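PDB 4A38: metallo-carboxypeptidase from Pseudomonas aeruginosa, which probably acts as a zinc-dependent carboxypeptidase of the M14 family, removing residues from the C-terminal end of peptide or protein substrates. Local coordinates for residues W174-Q179 against Y215-M220; L268-H273 against L343-E348. All coordinates share one frame; numbering follows the deposited sequence.

Contact 1. Residues W174-Q179 against Y215-M220; sequences WVIAQQ and YLVPNM
Three backbone bonds join Val175 and Ala177 to the neighbouring strand in parallel register: Val175 N to Tyr215 O (2.8 Å), Val217 N to Val175 O and Ala177 N to Val217 O, the last more bent at 140°. Past the strand ends a fourth, Met220 N to Ala177 O (2.8 Å), keeps the two segments together as they turn into loops.

Aromatic packing dominates the start. The Tyr215 ring lies offset over the five-membered ring of Trp174, planes 12° apart. Tyr215 CB sits over the same indole face, 3.6 Å from the five-membered ring centroid, as a CH-pi contact, while Trp174 NE1 is bound by Gly265 O.

Apolar pairs follow. Ile176 CG2 and Val217 CG2 run alongside one another at 3.9 Å; Ile176 CG1 lies between backbone N and carbonyl carbon (chi1 81°), carrying its end away from Val217 toward strand 268-275. Met220 CG lies 4.0 Å from Ile176 CB, and its CB and CG run alongside Gln179 CG. Val175 CB meets Leu216 CD2 on the other face of the sheet, packed by helix 185-196.

Polar ends close the contact. A water accepts from Asn219 ND2 (3.1 Å) and can donate to Gln178 O; Asn219 OD1 accepts from Asn221 N. Trp243 and Asp271 grip the Gln179 amide. These are two parallel inner strands of the M14 alpha/beta sheet, their C-terminal ends opening into loops beside the zinc site.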
ATOM      1  N   TRP A 174      -5.705   3.651  14.822  1.00 16.63           N
ATOM      2  CA  TRP A 174      -4.629   2.888  14.182  1.00 15.76           C
ATOM      3  C   TRP A 174      -4.672   2.839  12.655  1.00 16.00           C
ATOM      4  O   TRP A 174      -5.728   2.647  12.042  1.00 15.66           O
ATOM      5  CB  TRP A 174      -4.606   1.444  14.712  1.00 14.81           C
ATOM      6  CG  TRP A 174      -4.259   1.322  16.169  1.00 16.72           C
ATOM      7  CD1 TRP A 174      -5.007   1.749  17.233  1.00 15.75           C
ATOM      8  CD2 TRP A 174      -3.097   0.694  16.720  1.00 16.26           C
ATOM      9  NE1 TRP A 174      -4.383   1.418  18.413  1.00 14.86           N
ATOM     10  CE2 TRP A 174      -3.208   0.771  18.127  1.00 16.74           C
ATOM     11  CE3 TRP A 174      -1.968   0.072  16.163  1.00 18.16           C
ATOM     12  CZ2 TRP A 174      -2.230   0.245  18.988  1.00 18.98           C
ATOM     13  CZ3 TRP A 174      -0.997  -0.448  17.018  1.00 19.98           C
ATOM     14  CH2 TRP A 174      -1.137  -0.357  18.420  1.00 18.34           C
ATOM     15  N   VAL A 175      -3.503   2.993  12.049  1.00 14.98           N
ATOM     16  CA  VAL A 175      -3.351   2.960  10.606  1.00 14.56           C
ATOM     17  C   VAL A 175      -2.067   2.211  10.287  1.00 16.08           C
ATOM     18  O   VAL A 175      -0.991   2.684  10.632  1.00 16.81           O
ATOM     19  CB  VAL A 175      -3.207   4.381  10.031  1.00 14.47           C
ATOM     20  CG1 VAL A 175      -3.102   4.320   8.522  1.00 13.20           C
ATOM     21  CG2 VAL A 175      -4.369   5.254  10.478  1.00 14.02           C
ATOM     22  N   ILE A 176      -2.166   1.047   9.646  1.00 15.12           N
ATOM     23  CA  ILE A 176      -0.967   0.294   9.292  1.00 14.91           C
ATOM     24  C   ILE A 176      -0.967   0.078   7.778  1.00 17.14           C
ATOM     25  O   ILE A 176      -2.038   0.055   7.139  1.00 13.82           O
ATOM     26  CB  ILE A 176      -0.884  -1.062  10.050  1.00 16.95           C
ATOM     27  CG1 ILE A 176      -1.746  -2.135   9.375  1.00 17.33           C
ATOM     28  CG2 ILE A 176      -1.296  -0.851  11.501  1.00 14.86           C
ATOM     29  CD1 ILE A 176      -3.175  -1.710   9.129  1.00 25.19           C
ATOM     30  N   ALA A 177       0.220  -0.072   7.201  1.00 12.68           N
ATOM     31  CA  ALA A 177       0.291  -0.208   5.761  1.00 12.50           C
ATOM     32  C   ALA A 177       1.283  -1.175   5.152  1.00 11.19           C
ATOM     33  O   ALA A 177       2.320  -1.496   5.727  1.00 12.57           O
ATOM     34  CB  ALA A 177       0.506   1.175   5.142  1.00 10.99           C
ATOM     35  N   GLN A 178       0.916  -1.633   3.962  1.00 12.97           N
ATOM     36  CA  GLN A 178       1.717  -2.522   3.128  1.00 14.65           C
ATOM     37  C   GLN A 178       2.101  -3.893   3.691  1.00 15.87           C
ATOM     38  O   GLN A 178       3.274  -4.295   3.615  1.00 15.86           O
ATOM     39  CB  GLN A 178       2.979  -1.762   2.650  1.00 14.14           C
ATOM     40  CG  GLN A 178       3.473  -2.130   1.236  1.00 14.10           C
ATOM     41  CD  GLN A 178       4.450  -1.102   0.672  1.00 15.76           C
ATOM     42  OE1 GLN A 178       4.324   0.084   0.943  1.00 16.27           O
ATOM     43  NE2 GLN A 178       5.421  -1.553  -0.122  1.00 13.56           N
ATOM     44  N   GLN A 179       1.126  -4.607   4.252  1.00 15.72           N
ATOM     45  CA  GLN A 179       1.378  -5.962   4.749  1.00 16.08           C
ATOM     46  C   GLN A 179       1.780  -6.766   3.515  1.00 16.72           C
ATOM     47  O   GLN A 179       2.518  -7.745   3.595  1.00 14.25           O
ATOM     48  CB  GLN A 179       0.117  -6.588   5.351  1.00 17.91           C
ATOM     49  CG  GLN A 179      -0.333  -5.999   6.676  1.00 17.61           C
ATOM     50  CD  GLN A 179      -1.447  -6.807   7.299  1.00 15.74           C
ATOM     51  OE1 GLN A 179      -1.219  -7.911   7.809  1.00 14.03           O
ATOM     52  NE2 GLN A 179      -2.670  -6.270   7.255  1.00 14.91           N
ATOM     53  N   TYR A 215      -1.855   6.006  15.873  1.00 19.78           N
ATOM     54  CA  TYR A 215      -0.923   4.884  15.951  1.00 19.61           C
ATOM     55  C   TYR A 215      -0.655   4.441  14.523  1.00 18.83           C
ATOM     56  O   TYR A 215      -1.512   3.846  13.874  1.00 18.94           O
ATOM     57  CB  TYR A 215      -1.535   3.759  16.771  1.00 18.94           C
ATOM     58  CG  TYR A 215      -1.634   4.099  18.237  1.00 22.10           C
ATOM     59  CD1 TYR A 215      -2.625   4.965  18.713  1.00 20.57           C
ATOM     60  CD2 TYR A 215      -0.724   3.571  19.154  1.00 22.65           C
ATOM     61  CE1 TYR A 215      -2.704   5.290  20.065  1.00 21.87           C
ATOM     62  CE2 TYR A 215      -0.795   3.891  20.509  1.00 22.53           C
ATOM     63  CZ  TYR A 215      -1.785   4.745  20.957  1.00 21.71           C
ATOM     64  OH  TYR A 215      -1.851   5.028  22.303  1.00 21.93           O
ATOM     65  N   LEU A 216       0.549   4.739  14.050  1.00 17.08           N
ATOM     66  CA  LEU A 216       0.931   4.452  12.681  1.00 16.49           C
ATOM     67  C   LEU A 216       2.088   3.485  12.475  1.00 17.16           C
ATOM     68  O   LEU A 216       3.130   3.596  13.128  1.00 15.42           O
ATOM     69  CB  LEU A 216       1.303   5.765  11.998  1.00 16.51           C
ATOM     70  CG  LEU A 216       0.461   6.980  12.386  1.00 17.76           C
ATOM     71  CD1 LEU A 216       1.148   8.243  11.900  1.00 16.73           C
ATOM     72  CD2 LEU A 216      -0.943   6.848  11.798  1.00 18.22           C
ATOM     73  N   VAL A 217       1.901   2.544  11.557  1.00 15.68           N
ATOM     74  CA  VAL A 217       2.956   1.602  11.189  1.00 16.55           C
ATOM     75  C   VAL A 217       3.127   1.835   9.681  1.00 16.52           C
ATOM     76  O   VAL A 217       2.389   1.269   8.866  1.00 18.52           O
ATOM     77  CB  VAL A 217       2.557   0.119  11.453  1.00 16.18           C
ATOM     78  CG1 VAL A 217       3.691  -0.801  11.017  1.00 15.47           C
ATOM     79  CG2 VAL A 217       2.241  -0.103  12.931  1.00 12.54           C
ATOM     80  N   PRO A 218       4.071   2.715   9.297  1.00 17.09           N
ATOM     81  CA  PRO A 218       4.370   3.062   7.899  1.00 16.72           C
ATOM     82  C   PRO A 218       4.615   1.862   6.976  1.00 16.21           C
ATOM     83  O   PRO A 218       4.292   1.906   5.784  1.00 15.31           O
ATOM     84  CB  PRO A 218       5.598   3.956   8.019  1.00 19.54           C
ATOM     85  CG  PRO A 218       5.379   4.630   9.345  1.00 20.77           C
ATOM     86  CD  PRO A 218       4.907   3.503  10.223  1.00 16.69           C
ATOM     87  N   ASN A 219       5.209   0.801   7.514  1.00 15.92           N
ATOM     88  CA  ASN A 219       5.447  -0.398   6.720  1.00 15.76           C
ATOM     89  C   ASN A 219       5.462  -1.717   7.509  1.00 15.42           C
ATOM     90  O   ASN A 219       6.358  -1.976   8.327  1.00 14.41           O
ATOM     91  CB  ASN A 219       6.737  -0.270   5.911  1.00 13.98           C
ATOM     92  CG  ASN A 219       6.876  -1.381   4.909  1.00 17.51           C
ATOM     93  OD1 ASN A 219       7.208  -2.512   5.262  1.00 19.36           O
ATOM     94  ND2 ASN A 219       6.581  -1.079   3.646  1.00 17.71           N
ATOM     95  N   MET A 220       4.471  -2.556   7.220  1.00 13.44           N
ATOM     96  CA  MET A 220       4.295  -3.850   7.870  1.00 13.74           C
ATOM     97  C   MET A 220       5.115  -5.019   7.328  1.00 13.68           C
ATOM     98  O   MET A 220       5.086  -6.087   7.917  1.00 16.47           O
ATOM     99  CB  MET A 220       2.834  -4.273   7.781  1.00 12.21           C
ATOM    100  CG  MET A 220       1.917  -3.527   8.686  1.00 14.97           C
ATOM    101  SD  MET A 220       2.193  -3.940  10.391  1.00 13.98           S
ATOM    102  CE  MET A 220       1.986  -5.780  10.337  1.00 14.53           C
TER
HETATM  103  O   HOH W   1       5.910  -3.859   2.487  1.00 17.94           O

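Contact 2. Residues L268-H273 against L343-E348. With ZN (zinc ion), chain C; BZS (L-benzylsuccinic acid), chain D.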
ATOM      1  N   LEU A 268     -10.363   2.579  16.234  1.00 18.55           N
ATOM      2  CA  LEU A 268     -10.466   2.775  14.801  1.00 18.30           C
ATOM      3  C   LEU A 268      -9.277   2.081  14.171  1.00 17.44           C
ATOM      4  O   LEU A 268      -8.173   2.132  14.707  1.00 18.96           O
ATOM      5  CB  LEU A 268     -10.449   4.255  14.426  1.00 17.99           C
ATOM      6  CG  LEU A 268     -10.434   4.377  12.898  1.00 21.45           C
ATOM      7  CD1 LEU A 268     -11.584   5.231  12.426  1.00 21.60           C
ATOM      8  CD2 LEU A 268      -9.084   4.923  12.431  1.00 18.91           C
ATOM      9  N   PHE A 269      -9.500   1.435  13.033  1.00 16.11           N
ATOM     10  CA  PHE A 269      -8.423   0.716  12.362  1.00 16.08           C
ATOM     11  C   PHE A 269      -8.536   0.728  10.837  1.00 15.84           C
ATOM     12  O   PHE A 269      -9.525   0.253  10.269  1.00 15.19           O
ATOM     13  CB  PHE A 269      -8.386  -0.736  12.858  1.00 13.72           C
ATOM     14  CG  PHE A 269      -7.369  -1.596  12.156  1.00 14.44           C
ATOM     15  CD1 PHE A 269      -6.009  -1.432  12.394  1.00 16.44           C
ATOM     16  CD2 PHE A 269      -7.774  -2.563  11.239  1.00 15.45           C
ATOM     17  CE1 PHE A 269      -5.066  -2.223  11.728  1.00 14.91           C
ATOM     18  CE2 PHE A 269      -6.839  -3.354  10.570  1.00 15.33           C
ATOM     19  CZ  PHE A 269      -5.484  -3.181  10.818  1.00 15.43           C
ATOM     20  N   LEU A 270      -7.521   1.272  10.181  1.00 15.62           N
ATOM     21  CA  LEU A 270      -7.489   1.312   8.721  1.00 15.25           C
ATOM     22  C   LEU A 270      -6.291   0.475   8.252  1.00 16.34           C
ATOM     23  O   LEU A 270      -5.178   0.651   8.753  1.00 15.00           O
ATOM     24  CB  LEU A 270      -7.346   2.755   8.225  1.00 13.60           C
ATOM     25  CG  LEU A 270      -8.382   3.792   8.684  1.00 13.94           C
ATOM     26  CD1 LEU A 270      -8.166   5.103   7.929  1.00 14.72           C
ATOM     27  CD2 LEU A 270      -9.784   3.278   8.422  1.00 18.04           C
ATOM     28  N   ASP A 271      -6.524  -0.451   7.319  1.00 14.66           N
ATOM     29  CA  ASP A 271      -5.463  -1.304   6.782  1.00 15.77           C
ATOM     30  C   ASP A 271      -5.317  -0.859   5.336  1.00 17.13           C
ATOM     31  O   ASP A 271      -6.228  -1.044   4.538  1.00 16.81           O
ATOM     32  CB  ASP A 271      -5.888  -2.773   6.873  1.00 17.61           C
ATOM     33  CG  ASP A 271      -4.763  -3.738   6.543  1.00 18.51           C
ATOM     34  OD1 ASP A 271      -3.580  -3.334   6.532  1.00 18.68           O
ATOM     35  OD2 ASP A 271      -5.070  -4.920   6.309  1.00 19.63           O
ATOM     36  N   ILE A 272      -4.183  -0.248   5.011  1.00 16.86           N
ATOM     37  CA  ILE A 272      -3.957   0.284   3.676  1.00 17.05           C
ATOM     38  C   ILE A 272      -3.329  -0.695   2.687  1.00 17.42           C
ATOM     39  O   ILE A 272      -2.221  -1.199   2.903  1.00 16.10           O
ATOM     40  CB  ILE A 272      -3.102   1.577   3.749  1.00 19.63           C
ATOM     41  CG1 ILE A 272      -3.935   2.768   4.261  1.00 23.51           C
ATOM     42  CG2 ILE A 272      -2.654   1.964   2.355  1.00 20.88           C
ATOM     43  CD1 ILE A 272      -4.704   2.578   5.531  1.00 17.98           C
ATOM     44  N   HIS A 273      -4.051  -0.952   1.594  1.00 15.56           N
ATOM     45  CA  HIS A 273      -3.605  -1.880   0.560  1.00 16.90           C
ATOM     46  C   HIS A 273      -3.697  -1.260  -0.835  1.00 15.92           C
ATOM     47  O   HIS A 273      -4.033  -0.086  -0.997  1.00 14.93           O
ATOM     48  CB  HIS A 273      -4.460  -3.157   0.567  1.00 14.64           C
ATOM     49  CG  HIS A 273      -4.371  -3.962   1.827  1.00 16.50           C
ATOM     50  ND1 HIS A 273      -3.792  -5.214   1.863  1.00 15.24           N
ATOM     51  CD2 HIS A 273      -4.837  -3.731   3.076  1.00 16.45           C
ATOM     52  CE1 HIS A 273      -3.907  -5.716   3.081  1.00 16.03           C
ATOM     53  NE2 HIS A 273      -4.537  -4.835   3.834  1.00 17.35           N
ATOM     54  N   LEU A 343     -14.601   0.769  14.416  1.00 13.81           N
ATOM     55  CA  LEU A 343     -14.741   1.003  12.987  1.00 14.04           C
ATOM     56  C   LEU A 343     -13.429   0.517  12.354  1.00 13.85           C
ATOM     57  O   LEU A 343     -12.336   0.842  12.839  1.00 14.55           O
ATOM     58  CB  LEU A 343     -14.953   2.504  12.722  1.00 12.53           C
ATOM     59  CG  LEU A 343     -15.019   2.975  11.268  1.00 14.18           C
ATOM     60  CD1 LEU A 343     -16.107   2.205  10.510  1.00 16.87           C
ATOM     61  CD2 LEU A 343     -15.319   4.475  11.224  1.00 15.07           C
ATOM     62  N   ALA A 344     -13.530  -0.275  11.295  1.00 13.38           N
ATOM     63  CA  ALA A 344     -12.338  -0.796  10.631  1.00 12.61           C
ATOM     64  C   ALA A 344     -12.577  -0.962   9.131  1.00 14.99           C
ATOM     65  O   ALA A 344     -13.632  -1.437   8.706  1.00 14.03           O
ATOM     66  CB  ALA A 344     -11.938  -2.133  11.257  1.00  9.90           C
ATOM     67  N   PHE A 345     -11.587  -0.559   8.338  1.00 14.93           N
ATOM     68  CA  PHE A 345     -11.652  -0.632   6.885  1.00 15.23           C
ATOM     69  C   PHE A 345     -10.328  -1.053   6.292  1.00 16.60           C
ATOM     70  O   PHE A 345      -9.270  -0.862   6.903  1.00 15.47           O
ATOM     71  CB  PHE A 345     -11.923   0.747   6.279  1.00 16.20           C
ATOM     72  CG  PHE A 345     -13.355   1.125   6.216  1.00 15.81           C
ATOM     73  CD1 PHE A 345     -14.205   0.529   5.284  1.00 16.11           C
ATOM     74  CD2 PHE A 345     -13.851   2.124   7.046  1.00 15.29           C
ATOM     75  CE1 PHE A 345     -15.526   0.932   5.175  1.00 17.05           C
ATOM     76  CE2 PHE A 345     -15.175   2.536   6.948  1.00 15.05           C
ATOM     77  CZ  PHE A 345     -16.012   1.943   6.011  1.00 17.17           C
ATOM     78  N   THR A 346     -10.431  -1.710   5.079  1.00 18.13           N
ATOM     79  CA  THR A 346      -9.239  -2.025   4.308  1.00 18.40           C
ATOM     80  C   THR A 346      -9.369  -0.980   3.200  1.00 18.62           C
ATOM     81  O   THR A 346     -10.372  -0.945   2.484  1.00 18.82           O
ATOM     82  CB  THR A 346      -9.254  -3.444   3.701  1.00 19.53           C
ATOM     83  OG1 THR A 346      -9.329  -4.425   4.739  1.00 28.07           O
ATOM     84  CG2 THR A 346      -8.020  -3.669   2.918  1.00 17.66           C
ATOM     85  N   ILE A 347      -8.351  -0.017   3.086  1.00 17.59           N
ATOM     86  CA  ILE A 347      -8.391   1.003   2.053  1.00 15.68           C
ATOM     87  C   ILE A 347      -7.671   0.470   0.828  1.00 17.49           C
ATOM     88  O   ILE A 347      -6.568  -0.066   0.922  1.00 16.52           O
ATOM     89  CB  ILE A 347      -7.729   2.311   2.542  1.00 16.25           C
ATOM     90  CG1 ILE A 347      -8.470   2.844   3.773  1.00 18.34           C
ATOM     91  CG2 ILE A 347      -7.729   3.354   1.432  1.00 12.97           C
ATOM     92  CD1 ILE A 347      -9.924   3.167   3.516  1.00 19.58           C
ATOM     93  N   GLU A 348      -8.302   0.615  -0.328  1.00 17.48           N
ATOM     94  CA  GLU A 348      -7.713   0.121  -1.558  1.00 16.71           C
ATOM     95  C   GLU A 348      -7.442   1.195  -2.593  1.00 16.64           C
ATOM     96  O   GLU A 348      -8.341   1.926  -2.994  1.00 18.94           O
ATOM     97  CB  GLU A 348      -8.621  -0.941  -2.180  1.00 17.13           C
ATOM     98  CG  GLU A 348      -8.861  -2.169  -1.327  1.00 20.02           C
ATOM     99  CD  GLU A 348      -7.762  -3.178  -1.450  1.00 21.07           C
ATOM    100  OE1 GLU A 348      -6.774  -2.909  -2.169  1.00 20.08           O
ATOM    101  OE2 GLU A 348      -7.890  -4.248  -0.830  1.00 20.71           O
TER
HETATM  102 ZN    ZN C 576      -3.124  -6.200  -0.069  1.00 16.66          ZN
HETATM  103  C1  BZS D1376      -5.470  -7.033  -1.000  1.00 25.62           C
HETATM  104  C2  BZS D1376      -6.909  -7.450  -0.685  1.00 28.30           C
HETATM  105  CA  BZS D1376      -6.997  -7.889   0.776  1.00 29.09           C
HETATM  106  C   BZS D1376      -6.336  -9.258   0.950  1.00 28.88           C
HETATM  107  CB  BZS D1376      -8.450  -7.969   1.241  1.00 31.53           C
HETATM  108  O1  BZS D1376      -5.225  -5.815  -1.124  1.00 23.57           O
HETATM  109  O2  BZS D1376      -4.619  -7.943  -1.075  1.00 29.64           O
HETATM  110  O3  BZS D1376      -6.604 -10.138   0.106  1.00 27.58           O
HETATM  111  O4  BZS D1376      -5.579  -9.413   1.932  1.00 27.86           O
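His273 and Glu348 close a pair of parallel neighbours, strands 268-273 and 343-348, in the central mixed sheet of the M14 carboxypeptidase fold. Five backbone bonds alternate between them, from Phe269 N to Leu343 O, through Asp271 N to Phe345 O (2.8 Å), to His273 N and Ile347 O.

The tightly packed part is the hydrocarbon half. On one face Leu268, Leu270 and Ile272 lie beside Leu343, Phe345 and Ile347, each pair pointing the same way. Leu270 CD2 rests 3.9 Å from Phe345 CB and near the plane of the Phe345 ring, at its edge; with CG anti to the carbonyl carbon (chi1 -85°), that ring leads away from Leu270 and toward helix 294-310. On the other face Ala344 CB meets Phe269 CB at 4.1 Å and also sits at the edge of the Phe269 ring, while helix 332-340 packs on Phe269, Asp271 and Thr346.

Toward the C-terminal ends the backbones stay bonded, but the side chains of His273 and Glu348 turn to metal and inhibitor more than to each other. His273 ND1 binds zinc at 2.3 Å, with His180 and Glu183 as further protein ligands, and one carboxylate of L-benzylsuccinic acid supplies O1 and O2. NE2 of His273 donates almost straight (172°) to Asp271 OD2 at 2.5 Å; OD2 lies in the imidazole plane, but the ring meets it from above the carboxylate plane. This bond and the zinc together fix the ring's rotation, and Gln179 holds the carboxylate through Asp271 OD1. Glu348, the predicted proton donor/acceptor, bends at chi2 (-83°), which turns its carboxylate toward the inhibitor: Glu348 OE2 lies 3.1 Å from O1 of L-benzylsuccinic acid.

How the contacts relate
Contacts 1 and 2 belong to one sheet, their centres about 10 Å apart, and strands 171-177 and 268-275 are the neighbours that join them. Trp174 binds Leu268 and Leu270 through its backbone, with probable hydrogen bonds from Trp174 N to Leu268 O and from Leu270 N to Trp174 O, both 2.9 Å. Side chains cross the same seam where Ile176 packs on Phe269 and Asp271. Both contacts lead to the zinc: contact 2 supplies the ligand His273, whereas contact 1 reaches the metal indirectly, through Gln179 to Asp271 to His273, the Gln179 side chain lying about 6 Å from the metal and about 7 Å from L-benzylsuccinic acid.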